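Long-range contacts in transcriptional regulator, putative (Vibrio cholerae O1 biovar eltor str. N16961, PDB 3BJN), which probably acts as a DNA-binding IclR-family repressor of allantoin and glyoxylate utilization operons, here as its C-terminal domain: residues Gln25-Met29 / Val140-Arg146; Pro35-Arg39 / Lys84-Phe89; Val18-Leu22 / Gln160-Leu165; Arg66-Val72 / Ala111-Ile117; Val72-Met77 / Leu134-Ile138. One frame throughout, in Å; residues are numbered along the deposited sequence. Where two conformers were deposited one is given.

Contact 1: Gln25-Met29 / Val140-Arg146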
# COMPACT_ATOMS: atom_id res chain seq x y z
N GLN A 25 14.40 -8.03 5.30
CA GLN A 25 14.03 -7.93 6.72
C GLN A 25 12.83 -8.80 7.05
O GLN A 25 12.70 -9.31 8.17
CB GLN A 25 13.68 -6.49 7.06
CG GLN A 25 14.90 -5.55 7.16
CD GLN A 25 14.48 -4.13 7.34
OE1 GLN A 25 13.48 -3.69 6.77
NE2 GLN A 25 15.22 -3.40 8.15
N THR A 26 11.91 -8.94 6.08
CA THR A 26 10.66 -9.66 6.34
C THR A 26 10.55 -11.02 5.68
O THR A 26 9.66 -11.83 6.05
CB THR A 26 9.44 -8.82 5.82
OG1 THR A 26 9.59 -8.60 4.41
CG2 THR A 26 9.33 -7.48 6.53
N GLY A 27 11.34 -11.24 4.63
CA GLY A 27 11.19 -12.47 3.83
C GLY A 27 9.90 -12.45 3.03
O GLY A 27 9.31 -13.51 2.77
N GLU A 28 9.45 -11.26 2.66
CA GLU A 28 8.20 -11.13 1.87
C GLU A 28 8.37 -10.19 0.68
O GLU A 28 9.28 -9.34 0.64
CB GLU A 28 7.09 -10.55 2.76
CG GLU A 28 6.79 -11.38 4.03
CD GLU A 28 6.23 -12.79 3.77
OE1 GLU A 28 5.83 -13.14 2.64
OE2 GLU A 28 6.20 -13.59 4.75
N MSE A 29 7.46 -10.34 -0.28
CA MSE A 29 7.29 -9.42 -1.41
C MSE A 29 6.96 -8.04 -0.89
O MSE A 29 6.21 -7.92 0.09
CB MSE A 29 6.06 -9.82 -2.23
CG MSE A 29 6.09 -11.13 -2.90
SE MSE A 29 4.67 -11.00 -4.23
CE MSE A 29 5.64 -10.02 -5.47
N VAL A 140 3.71 -4.50 1.96
CA VAL A 140 4.07 -5.91 1.90
C VAL A 140 2.79 -6.68 1.62
O VAL A 140 1.73 -6.40 2.22
CB VAL A 140 4.73 -6.39 3.20
CG1 VAL A 140 4.65 -7.94 3.37
CG2 VAL A 140 6.19 -5.87 3.25
N MSE A 141 2.88 -7.61 0.67
CA MSE A 141 1.79 -8.52 0.29
C MSE A 141 2.29 -9.91 0.62
O MSE A 141 3.34 -10.31 0.12
CB MSE A 141 1.50 -8.41 -1.21
CG MSE A 141 0.96 -7.07 -1.64
SE MSE A 141 2.44 -5.85 -2.03
CE MSE A 141 2.20 -5.83 -3.97
N ALA A 142 1.57 -10.64 1.48
CA ALA A 142 2.11 -11.85 2.04
C ALA A 142 0.96 -12.81 2.43
O ALA A 142 -0.13 -12.35 2.77
CB ALA A 142 2.95 -11.51 3.27
N PRO A 143 1.22 -14.13 2.38
CA PRO A 143 0.18 -15.10 2.73
C PRO A 143 -0.27 -14.87 4.18
O PRO A 143 0.57 -14.67 5.06
CB PRO A 143 0.88 -16.47 2.60
CG PRO A 143 2.35 -16.16 2.59
CD PRO A 143 2.50 -14.76 2.04
N ALA A 144 -1.58 -14.94 4.43
CA ALA A 144 -2.06 -14.83 5.79
C ALA A 144 -1.33 -15.82 6.71
O ALA A 144 -1.11 -15.52 7.89
CB ALA A 144 -3.57 -15.03 5.83
N HIS A 145 -0.94 -16.98 6.18
CA HIS A 145 -0.27 -18.04 6.97
C HIS A 145 0.99 -17.47 7.65
O HIS A 145 1.28 -17.78 8.83
CB HIS A 145 0.11 -19.24 6.09
CG HIS A 145 0.80 -20.32 6.85
ND1 HIS A 145 0.12 -21.16 7.70
CD2 HIS A 145 2.10 -20.68 6.91
CE1 HIS A 145 0.98 -22.01 8.25
NE2 HIS A 145 2.19 -21.72 7.79
N ARG A 146 1.72 -16.64 6.91
CA ARG A 146 2.95 -16.03 7.44
C ARG A 146 2.72 -14.72 8.17
O ARG A 146 3.45 -14.41 9.13
CB ARG A 146 4.00 -15.85 6.34
CG ARG A 146 4.46 -17.19 5.80
CD ARG A 146 5.80 -17.11 5.11
NE ARG A 146 5.80 -16.23 3.96
CZ ARG A 146 5.62 -16.62 2.70
NH1 ARG A 146 5.67 -15.73 1.72
NH2 ARG A 146 5.36 -17.90 2.43
O HOH W 1 5.26 -12.20 0.26
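Val140 meets Glu28 where the chain leaves helix 12-26 and enters the antiparallel sheet of this GAF-like IclR C-terminal domain. Val140 CG1 lies across the aliphatic root of the glutamate, 3.6 Å from Glu28 CB, while the Val140 CA-H leans on Met29 O. Next along, Met141 gives its backbone N-H to the same Met29 O, a weak bond at 3.4 Å. Its own carbonyl takes a hydrogen from a water that also donates to Glu28 OE1 and accepts from Met29 N, so one water ties both backbones to the carboxylate. Ala142 then sets its methyl 3.4 Å from Glu28 OE1. Pro143, at the N-cap of helix 144-163, spreads its ring over a face of the Arg146 guanidinium, with CG 3.3 Å above the guanidinium plane. Arg146 itself comes back from the helix to meet the acid. The Glu28 chain bends at chi2 (-65°) and brings its carboxylate back to Arg146, where the two planes lie 12° apart. The salt bridge is side-on and two-pronged: Arg146 NH1 reaches Glu28 OE1 at 2.8 Å, and Arg146 NE reaches the syn lone pair of Glu28 OE2, also at 2.8 Å.

Contact 2: Pro35-Arg39 / Lys84-Phe89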
# COMPACT_ATOMS: atom_id res chain seq x y z
N PRO A 35 -0.85 6.57 -6.35
CA PRO A 35 -2.23 6.76 -6.80
C PRO A 35 -2.26 7.44 -8.16
O PRO A 35 -1.53 8.41 -8.37
CB PRO A 35 -2.84 7.64 -5.70
CG PRO A 35 -1.68 8.40 -5.10
CD PRO A 35 -0.43 7.58 -5.33
N VAL A 36 -3.08 6.92 -9.08
CA VAL A 36 -3.20 7.52 -10.41
C VAL A 36 -4.68 7.47 -10.74
O VAL A 36 -5.23 6.41 -11.08
CB VAL A 36 -2.40 6.73 -11.48
CG1 VAL A 36 -2.51 7.42 -12.85
CG2 VAL A 36 -0.91 6.60 -11.05
N GLY A 37 -5.32 8.62 -10.59
CA GLY A 37 -6.75 8.71 -10.88
C GLY A 37 -7.54 7.80 -9.96
O GLY A 37 -7.51 7.96 -8.71
N TYR A 38 -8.25 6.85 -10.57
CA TYR A 38 -9.08 5.94 -9.80
C TYR A 38 -8.33 4.67 -9.37
O TYR A 38 -8.97 3.75 -8.82
CB TYR A 38 -10.29 5.52 -10.64
CG TYR A 38 -11.28 6.60 -10.93
CD1 TYR A 38 -11.71 7.49 -9.94
CD2 TYR A 38 -11.88 6.70 -12.19
CE1 TYR A 38 -12.67 8.46 -10.20
CE2 TYR A 38 -12.83 7.65 -12.47
CZ TYR A 38 -13.25 8.54 -11.47
OH TYR A 38 -14.22 9.46 -11.81
N ARG A 39 -7.02 4.60 -9.66
CA ARG A 39 -6.29 3.31 -9.53
C ARG A 39 -4.99 3.45 -8.77
O ARG A 39 -4.48 4.55 -8.61
CB ARG A 39 -6.03 2.66 -10.90
CG ARG A 39 -7.32 2.58 -11.74
CD ARG A 39 -7.08 1.93 -13.07
NE ARG A 39 -6.80 0.51 -12.97
CZ ARG A 39 -7.72 -0.46 -12.91
NH1 ARG A 39 -9.03 -0.18 -12.91
NH2 ARG A 39 -7.31 -1.74 -12.82
N LYS A 84 -14.27 11.69 -4.39
CA LYS A 84 -14.50 11.49 -5.83
C LYS A 84 -14.24 10.05 -6.23
O LYS A 84 -14.97 9.45 -7.04
CB LYS A 84 -13.58 12.40 -6.67
CG LYS A 84 -13.98 13.86 -6.70
CD LYS A 84 -13.01 14.60 -7.60
CE LYS A 84 -13.38 16.05 -7.70
NZ LYS A 84 -12.28 16.81 -8.35
N ILE A 85 -13.18 9.48 -5.66
CA ILE A 85 -12.80 8.13 -6.00
C ILE A 85 -13.83 7.15 -5.45
O ILE A 85 -14.33 6.30 -6.16
CB ILE A 85 -11.37 7.80 -5.48
CG1 ILE A 85 -10.35 8.64 -6.25
CG2 ILE A 85 -11.07 6.33 -5.64
CD1 ILE A 85 -8.95 8.66 -5.62
N LEU A 86 -14.18 7.29 -4.18
CA LEU A 86 -15.11 6.34 -3.56
C LEU A 86 -16.48 6.43 -4.27
O LEU A 86 -17.13 5.40 -4.50
CB LEU A 86 -15.26 6.60 -2.06
CG LEU A 86 -14.06 6.11 -1.22
CD1 LEU A 86 -14.39 6.31 0.24
CD2 LEU A 86 -13.75 4.66 -1.49
N ARG A 87 -16.91 7.66 -4.60
CA ARG A 87 -18.21 7.82 -5.29
C ARG A 87 -18.20 7.16 -6.68
O ARG A 87 -19.21 6.59 -7.15
CB ARG A 87 -18.65 9.29 -5.37
CG ARG A 87 -18.97 9.86 -3.97
CD ARG A 87 -19.88 11.06 -3.98
NE ARG A 87 -20.38 11.29 -2.61
CZ ARG A 87 -19.88 12.20 -1.76
NH1 ARG A 87 -18.88 12.99 -2.13
NH2 ARG A 87 -20.40 12.30 -0.54
N TYR A 88 -17.08 7.25 -7.38
CA TYR A 88 -16.98 6.56 -8.66
C TYR A 88 -17.22 5.06 -8.50
O TYR A 88 -17.90 4.44 -9.29
CB TYR A 88 -15.60 6.78 -9.25
CG TYR A 88 -15.34 5.95 -10.47
CD1 TYR A 88 -16.07 6.16 -11.65
CD2 TYR A 88 -14.36 4.95 -10.47
CE1 TYR A 88 -15.81 5.41 -12.82
CE2 TYR A 88 -14.09 4.19 -11.62
CZ TYR A 88 -14.83 4.43 -12.79
OH TYR A 88 -14.55 3.67 -13.92
N PHE A 89 -16.66 4.47 -7.44
CA PHE A 89 -16.83 3.04 -7.21
C PHE A 89 -18.12 2.69 -6.48
O PHE A 89 -18.31 1.55 -6.06
CB PHE A 89 -15.62 2.52 -6.45
CG PHE A 89 -14.37 2.46 -7.28
CD1 PHE A 89 -14.33 1.70 -8.46
CD2 PHE A 89 -13.23 3.19 -6.90
CE1 PHE A 89 -13.17 1.66 -9.26
CE2 PHE A 89 -12.05 3.12 -7.68
CZ PHE A 89 -12.03 2.38 -8.86
O HOH W 2 -15.46 10.54 -9.64
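Tyr38 and Tyr88 lie flat on each other in an offset stack, their planes only 3° from parallel and their centroids 3.7 Å apart. The two side chains come in at about a right angle, so each phenol points its own way while the rings overlap. Tyr88 CD2 sits over the middle of the Tyr38 ring, and in return Tyr38 CE2 sits over the middle of the Tyr88 ring. The Tyr88 chi1 of 172° swings its ring away from its own backbone N and sets CB over the same Tyr38 face, 3.9 Å from the ring centroid, which adds a CH-pi contact to the stack.

The edges are filled differently. Ile85 CG1 stands near the Tyr38 plane, 4.1 Å from Tyr38 CD1, and Ile85 CD1 touches the Gly37 carbonyl. Phe89 turns the edge of its ring to the Tyr38 backbone, with CE2 3.3 Å from Tyr38 O, while one of its faces receives Tyr88 CD2. Tyr38 is offered to the helix by a type II' turn from Val36 to Arg39, in which Gly37 supplies the positive phi; the hairpin of strands 29-36 and 39-45 thus leans on the end of helix 79-88. Beyond the rings, a water bonds to Tyr38 OH at 2.7 Å and donates to Lys84 O at 2.9 Å.

The chemistry of this surface contact is therefore divided: ring overlap and the CH-pi contact join turn and helix directly, while the phenol hydroxyl of Tyr38 is tied to the helix backbone through water.

Contact 3: Val18-Leu22 / Gln160-Leu165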
# COMPACT_ATOMS: atom_id res chain seq x y z
N VAL A 18 15.06 0.82 -0.61
CA VAL A 18 14.15 0.60 0.51
C VAL A 18 13.39 -0.74 0.35
O VAL A 18 13.24 -1.51 1.31
CB VAL A 18 13.19 1.81 0.66
CG1 VAL A 18 11.94 1.42 1.41
CG2 VAL A 18 13.94 3.00 1.32
N LEU A 19 12.95 -1.05 -0.87
CA LEU A 19 12.20 -2.31 -1.07
C LEU A 19 13.10 -3.53 -0.96
O LEU A 19 12.71 -4.59 -0.44
CB LEU A 19 11.51 -2.33 -2.43
CG LEU A 19 10.40 -1.30 -2.59
CD1 LEU A 19 9.94 -1.39 -4.05
CD2 LEU A 19 9.23 -1.57 -1.63
N SER A 20 14.33 -3.39 -1.45
CA SER A 20 15.31 -4.48 -1.30
C SER A 20 15.52 -4.83 0.17
O SER A 20 15.44 -5.99 0.60
CB SER A 20 16.61 -4.05 -1.94
OG SER A 20 17.64 -5.01 -1.71
N ARG A 21 15.80 -3.80 0.98
CA ARG A 21 16.00 -4.03 2.42
C ARG A 21 14.75 -4.63 3.07
O ARG A 21 14.84 -5.54 3.90
CB ARG A 21 16.37 -2.71 3.12
CG ARG A 21 16.58 -2.93 4.61
CD ARG A 21 17.16 -1.68 5.27
NE ARG A 21 16.15 -0.63 5.28
CZ ARG A 21 16.10 0.38 6.15
NH1 ARG A 21 17.02 0.48 7.11
NH2 ARG A 21 15.14 1.29 6.04
N LEU A 22 13.58 -4.08 2.72
CA LEU A 22 12.33 -4.50 3.33
C LEU A 22 12.10 -5.99 3.10
O LEU A 22 11.73 -6.72 4.03
CB LEU A 22 11.20 -3.69 2.73
CG LEU A 22 9.81 -4.06 3.23
CD1 LEU A 22 9.67 -4.07 4.78
CD2 LEU A 22 8.89 -3.00 2.61
N GLN A 160 9.02 1.64 8.76
CA GLN A 160 10.43 2.02 8.65
C GLN A 160 10.79 2.34 7.20
O GLN A 160 11.46 3.34 6.92
CB GLN A 160 11.26 0.83 9.18
CG GLN A 160 12.74 1.03 9.11
CD GLN A 160 13.50 -0.17 9.64
OE1 GLN A 160 12.97 -1.29 9.68
NE2 GLN A 160 14.74 0.05 10.02
N ALA A 161 10.33 1.48 6.28
CA ALA A 161 10.57 1.68 4.85
C ALA A 161 9.96 2.98 4.34
O ALA A 161 10.63 3.76 3.68
CB ALA A 161 10.03 0.48 4.05
N ALA A 162 8.69 3.20 4.66
CA ALA A 162 7.97 4.40 4.21
C ALA A 162 8.60 5.68 4.77
O ALA A 162 8.76 6.69 4.06
CB ALA A 162 6.53 4.28 4.62
N ARG A 163 8.98 5.65 6.05
CA ARG A 163 9.60 6.82 6.68
C ARG A 163 10.95 7.19 6.05
O ARG A 163 11.37 8.35 6.07
CB ARG A 163 9.72 6.59 8.18
CG ARG A 163 10.23 7.77 8.96
CD ARG A 163 9.77 7.69 10.39
NE ARG A 163 10.16 8.89 11.14
CZ ARG A 163 9.90 9.06 12.43
NH1 ARG A 163 9.23 8.13 13.10
NH2 ARG A 163 10.28 10.17 13.04
N ALA A 164 11.63 6.20 5.50
CA ALA A 164 12.95 6.38 4.91
C ALA A 164 12.87 7.07 3.56
O ALA A 164 13.90 7.53 3.05
CB ALA A 164 13.64 5.06 4.77
N LEU A 165 11.65 7.18 3.01
CA LEU A 165 11.39 7.84 1.73
C LEU A 165 10.67 9.18 1.86
O LEU A 165 10.55 9.91 0.87
CB LEU A 165 10.55 6.91 0.83
CG LEU A 165 11.19 5.63 0.31
CD1 LEU A 165 10.11 4.73 -0.35
CD2 LEU A 165 12.36 5.91 -0.64
OXT LEU A 165 10.15 9.59 2.92
O HOH W 3 17.45 2.03 9.84
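Helix 12-26 and helix 144-163 come together at Val18 and Ala161, whose CA atoms are 5.7 Å apart. This pairs the first and last helices of the GAF-like IclR domain, the two termini of the fold packing side by side. The small Ala161 faces Val18 at this close approach. Val18 sets one methyl against it: CG1, anti to the backbone N (chi1 158°), stops 3.4 Å from Ala161 CB, tighter than usual for two carbons. The other methyl, CG2, turns to the chain's end, where it lies 3.8 Å from Leu165 CD2 and 4.0 Å from Ala164 CB. One turn further along, Leu22 CD2 flanks the same alanine methyl at 3.9 Å, so Ala161 is held between two branched side chains of the first helix.

On the sheet side, Ile138 of strand 133-143 receives Leu19, Leu22, Ala161 and Leu165, joining the helix pair to the sheet. The exposed side, at Arg21, is polar and looser. Arg21 crosses the Gln160 side chain at about a right angle, with the amide carbon over one guanidinium face and the two planes 50° apart. The Gln160 carbonyl oxygen is occupied by His157 of its own helix. The amide nitrogen is left beside the arginine, where a water lying in the guanidinium plane accepts from Arg21 NH1 at 3.2 Å and, weakly, from Gln160 NE2.

Contact 4: Arg66-Val72 / Ala111-Ile117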
# COMPACT_ATOMS: atom_id res chain seq x y z
N ARG A 66 -9.99 -1.47 -2.63
CA ARG A 66 -9.75 -2.60 -1.72
C ARG A 66 -8.28 -2.71 -1.34
O ARG A 66 -7.40 -2.32 -2.11
CB ARG A 66 -10.21 -3.91 -2.35
CG ARG A 66 -11.69 -3.95 -2.78
CD ARG A 66 -12.63 -3.61 -1.65
NE ARG A 66 -14.03 -3.62 -2.09
CZ ARG A 66 -15.04 -3.03 -1.44
NH1 ARG A 66 -14.83 -2.36 -0.31
NH2 ARG A 66 -16.26 -3.10 -1.94
N GLY A 67 -8.03 -3.26 -0.16
CA GLY A 67 -6.66 -3.60 0.26
C GLY A 67 -5.99 -2.48 1.04
O GLY A 67 -6.33 -1.31 0.89
N ALA A 68 -5.00 -2.87 1.84
CA ALA A 68 -4.26 -1.93 2.69
C ALA A 68 -3.66 -0.75 1.92
O ALA A 68 -3.72 0.36 2.40
CB ALA A 68 -3.18 -2.66 3.47
N SER A 69 -3.09 -1.00 0.73
CA SER A 69 -2.43 0.07 -0.03
C SER A 69 -3.45 1.13 -0.44
O SER A 69 -3.21 2.34 -0.28
CB SER A 69 -1.81 -0.50 -1.31
OG SER A 69 -0.84 -1.49 -1.04
N SER A 70 -4.58 0.67 -0.99
CA SER A 70 -5.66 1.60 -1.39
C SER A 70 -6.17 2.38 -0.19
O SER A 70 -6.34 3.61 -0.27
CB SER A 70 -6.86 0.85 -2.01
OG SER A 70 -6.47 0.26 -3.23
N LYS A 71 -6.36 1.71 0.94
CA LYS A 71 -6.94 2.36 2.12
C LYS A 71 -6.00 3.38 2.77
O LYS A 71 -6.45 4.39 3.30
CB LYS A 71 -7.41 1.33 3.13
CG LYS A 71 -8.62 0.53 2.69
CD LYS A 71 -9.01 -0.38 3.83
CE LYS A 71 -9.81 -1.57 3.38
NZ LYS A 71 -9.83 -2.56 4.49
N VAL A 72 -4.69 3.12 2.75
CA VAL A 72 -3.69 4.10 3.21
C VAL A 72 -3.70 5.35 2.33
O VAL A 72 -3.70 6.48 2.84
CB VAL A 72 -2.29 3.47 3.19
CG1 VAL A 72 -1.21 4.56 3.16
CG2 VAL A 72 -2.17 2.60 4.38
N ALA A 111 -2.11 0.71 7.39
CA ALA A 111 -3.32 -0.10 7.27
C ALA A 111 -2.96 -1.56 7.15
O ALA A 111 -1.88 -1.90 6.63
CB ALA A 111 -4.11 0.32 6.05
N VAL A 112 -3.88 -2.42 7.57
CA VAL A 112 -3.72 -3.87 7.42
C VAL A 112 -4.99 -4.35 6.77
O VAL A 112 -6.11 -3.88 7.12
CB VAL A 112 -3.54 -4.60 8.79
CG1 VAL A 112 -3.38 -6.11 8.60
CG2 VAL A 112 -2.33 -4.04 9.55
N SER A 113 -4.86 -5.28 5.81
CA SER A 113 -6.04 -5.90 5.17
C SER A 113 -5.81 -7.41 5.00
O SER A 113 -4.67 -7.87 4.90
CB SER A 113 -6.31 -5.28 3.81
OG SER A 113 -5.16 -5.46 2.98
N THR A 114 -6.90 -8.17 4.94
CA THR A 114 -6.81 -9.62 4.73
C THR A 114 -7.84 -10.09 3.71
O THR A 114 -9.06 -9.86 3.90
CB THR A 114 -7.02 -10.40 6.05
OG1 THR A 114 -8.28 -10.03 6.64
CG2 THR A 114 -5.90 -10.12 7.04
N SER A 115 -7.36 -10.71 2.63
CA SER A 115 -8.20 -11.36 1.65
C SER A 115 -9.20 -10.43 0.94
O SER A 115 -10.25 -10.89 0.48
CB SER A 115 -8.93 -12.57 2.27
OG SER A 115 -8.01 -13.58 2.66
N GLU A 116 -8.89 -9.13 0.86
CA GLU A 116 -9.83 -8.20 0.18
C GLU A 116 -9.66 -8.25 -1.32
O GLU A 116 -10.59 -7.89 -2.06
CB GLU A 116 -9.65 -6.75 0.66
CG GLU A 116 -9.95 -6.54 2.14
CD GLU A 116 -9.89 -5.10 2.55
OE1 GLU A 116 -9.85 -4.22 1.64
OE2 GLU A 116 -9.90 -4.82 3.77
N ILE A 117 -8.47 -8.68 -1.75
CA ILE A 117 -8.12 -8.74 -3.17
C ILE A 117 -7.92 -10.19 -3.65
O ILE A 117 -8.58 -10.61 -4.60
CB ILE A 117 -6.89 -7.86 -3.48
CG1 ILE A 117 -7.24 -6.40 -3.17
CG2 ILE A 117 -6.51 -7.97 -4.97
CD1 ILE A 117 -6.05 -5.48 -3.16
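Gly67 and Ala68 turn their backbone N-H groups toward side chains from Ala111-Ile117, at the start of helix 67-76. Glu116 OE1 takes the Gly67 N-H at 2.7 Å, approached from above the carboxylate plane, and Ser113 OG takes the Ala68 N-H at 2.8 Å, a more bent bond. Ser113 can do so because its hydroxyl sits between the backbone N and the carbonyl carbon (chi1 59°), on the side of the helix start. Lys71, one turn on, runs out extended to meet the same carboxylate from the opposite direction. Its ion pair with Glu116 is modelled very short in one of two conformers, so its exact length is doubtful. Both acceptors face the positive end of the helix dipole, which would favour a charged Glu116.

Behind this polar group the packing is apolar and close. Val72 CG2 presses on Ala111 CB at 3.4 Å, and Ala68 CB touches the Ala111 carbonyl oxygen at 3.5 Å. Ile117 CD1 packs on the bare CA of Gly67 at 4.0 Å. Further out, Ser125 of the adjoining strand bonds to the Ala111 backbone and, through its hydroxyl, to Ser69.

Helix and edge strand run roughly antiparallel, their axes 6.8 Å apart at 144°: a helix lying on the antiparallel sheet of the GAF-like domain, its first N-H groups bonded by Ser113 of the strand and Glu116 of the loop after it.

Contact 5: Val72-Met77 / Leu134-Ile138; sequences VMLAYM and LIGAI
Leu134 and Ala137 both point at helix 67-76 although they are three positions apart, where a regular strand would alternate every second residue. The cause is a classic beta bulge between them: Ile135 and Gly136 both sit opposite Val128, and the extra residue shifts the alternation so that Ala137 returns to the helix side.

Leu134 does most of the reaching. A chi1 of 172° carries its CG away from its own N, and the two methyls then part to different places on the last helical turn. CD2 lies 3.6 Å from Met73 O and 3.8 Å from Met73 CB, the leucine crossing the Met73 side chain, a selenomethionine, at about a right angle. CD1 goes the other way, to Tyr76 CB at 3.9 Å, and Leu134 CB itself rests near the Tyr76 carbonyl. Met77, also a selenomethionine and the first residue to leave helical geometry, adds its CB, 4.2 Å from the same Leu134 CD2. The leucine therefore packs along the side of the last turn.

Ala137 takes the other end of the contact, its methyl 4.0 Å from Met73 CG and 4.3 Å from Val72 CG1. The side-chain pairs that meet are apolar, and the chains run nearly antiparallel, the segment axes 8.8 Å apart at 152°.

Around this layer Pro127 of strand 121-130 packs against Val72, Tyr76 and Leu134. On the other side of the helix, Leu74 meets helices 79-88 and 96-108, while Met77 turns to Cys82 and Ile85, so helix 67-76 lies between the sheet and the two helices that follow it.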
# COMPACT_ATOMS: atom_id res chain seq x y z
N VAL A 72 -4.69 3.12 2.75
CA VAL A 72 -3.69 4.10 3.21
C VAL A 72 -3.70 5.35 2.33
O VAL A 72 -3.70 6.48 2.84
CB VAL A 72 -2.29 3.47 3.19
CG1 VAL A 72 -1.21 4.56 3.16
CG2 VAL A 72 -2.17 2.60 4.38
N MSE A 73 -3.76 5.15 1.02
CA MSE A 73 -3.71 6.27 0.10
C MSE A 73 -4.99 7.09 0.21
O MSE A 73 -4.93 8.33 0.29
CB MSE A 73 -3.41 5.80 -1.32
CG MSE A 73 -1.97 5.27 -1.39
SE MSE A 73 -1.39 4.79 -3.18
CE MSE A 73 -2.78 3.71 -3.67
N LEU A 74 -6.13 6.41 0.28
CA LEU A 74 -7.42 7.10 0.47
C LEU A 74 -7.45 7.89 1.80
O LEU A 74 -7.98 9.01 1.84
CB LEU A 74 -8.59 6.12 0.42
CG LEU A 74 -8.85 5.55 -0.98
CD1 LEU A 74 -9.77 4.29 -0.83
CD2 LEU A 74 -9.49 6.62 -1.90
N ALA A 75 -6.89 7.31 2.86
CA ALA A 75 -6.89 7.98 4.17
C ALA A 75 -6.03 9.25 4.20
O ALA A 75 -6.35 10.21 4.93
CB ALA A 75 -6.44 7.04 5.28
N TYR A 76 -4.95 9.25 3.43
CA TYR A 76 -3.94 10.33 3.51
C TYR A 76 -4.00 11.38 2.42
O TYR A 76 -3.41 12.47 2.58
CB TYR A 76 -2.52 9.76 3.62
CG TYR A 76 -2.16 9.30 5.01
CD1 TYR A 76 -2.45 8.01 5.44
CD2 TYR A 76 -1.54 10.18 5.90
CE1 TYR A 76 -2.11 7.59 6.75
CE2 TYR A 76 -1.20 9.77 7.19
CZ TYR A 76 -1.48 8.48 7.60
OH TYR A 76 -1.12 8.13 8.89
N MSE A 77 -4.66 11.08 1.30
CA MSE A 77 -4.91 12.09 0.27
C MSE A 77 -5.95 13.12 0.75
O MSE A 77 -6.62 12.91 1.77
CB MSE A 77 -5.37 11.43 -1.04
CG MSE A 77 -6.73 10.80 -0.93
SE MSE A 77 -7.29 10.09 -2.67
CE MSE A 77 -5.76 8.90 -3.03
N LEU A 134 0.51 13.34 0.06
CA LEU A 134 0.66 11.91 -0.15
C LEU A 134 1.20 11.67 -1.56
O LEU A 134 0.59 12.12 -2.55
CB LEU A 134 -0.70 11.20 -0.03
CG LEU A 134 -0.53 9.73 -0.45
CD1 LEU A 134 -0.07 8.86 0.72
CD2 LEU A 134 -1.77 9.21 -1.12
N ILE A 135 2.31 10.96 -1.64
CA ILE A 135 2.87 10.64 -2.95
C ILE A 135 2.79 9.16 -3.33
O ILE A 135 2.75 8.83 -4.51
CB ILE A 135 4.30 11.23 -3.16
CG1 ILE A 135 5.29 10.63 -2.19
CG2 ILE A 135 4.26 12.82 -3.17
CD1 ILE A 135 6.74 11.13 -2.32
N GLY A 136 2.72 8.28 -2.34
CA GLY A 136 2.63 6.86 -2.62
C GLY A 136 2.47 6.04 -1.36
O GLY A 136 2.07 6.55 -0.30
N ALA A 137 2.74 4.75 -1.48
CA ALA A 137 2.67 3.87 -0.30
C ALA A 137 3.66 2.76 -0.46
O ALA A 137 3.89 2.31 -1.58
CB ALA A 137 1.28 3.31 -0.13
N ILE A 138 4.21 2.29 0.66
CA ILE A 138 5.02 1.06 0.66
C ILE A 138 4.16 -0.03 1.22
O ILE A 138 3.45 0.19 2.22
CB ILE A 138 6.29 1.20 1.56
CG1 ILE A 138 7.28 2.20 0.93
CG2 ILE A 138 6.93 -0.20 1.86
CD1 ILE A 138 7.97 1.69 -0.33

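Overall arrangement
Contacts 1 and 3 belong to one layer, where helices 12-26 and 144-163 pack on the sheet; their centres are 15 Å apart, and they touch through Val140 and Leu22. Contacts 4 and 5 use successive parts of helix 67-76 and share Val72, at 12 Å between centres. Contact 2 extends that side outward, touching contact 5 where Pro35 meets the Met73 selenium and Ile85 meets that of Met77. The two layers are joined through strand 133-143: Ala137 faces contact 5's helix, while the next residue, Ile138, faces contact 3, the centres of contacts 3 and 5 lying 15 Å apart. Contacts 1 and 2 lie farthest apart, about 27 Å between centres. Along the chain, contact 3 encloses all the others.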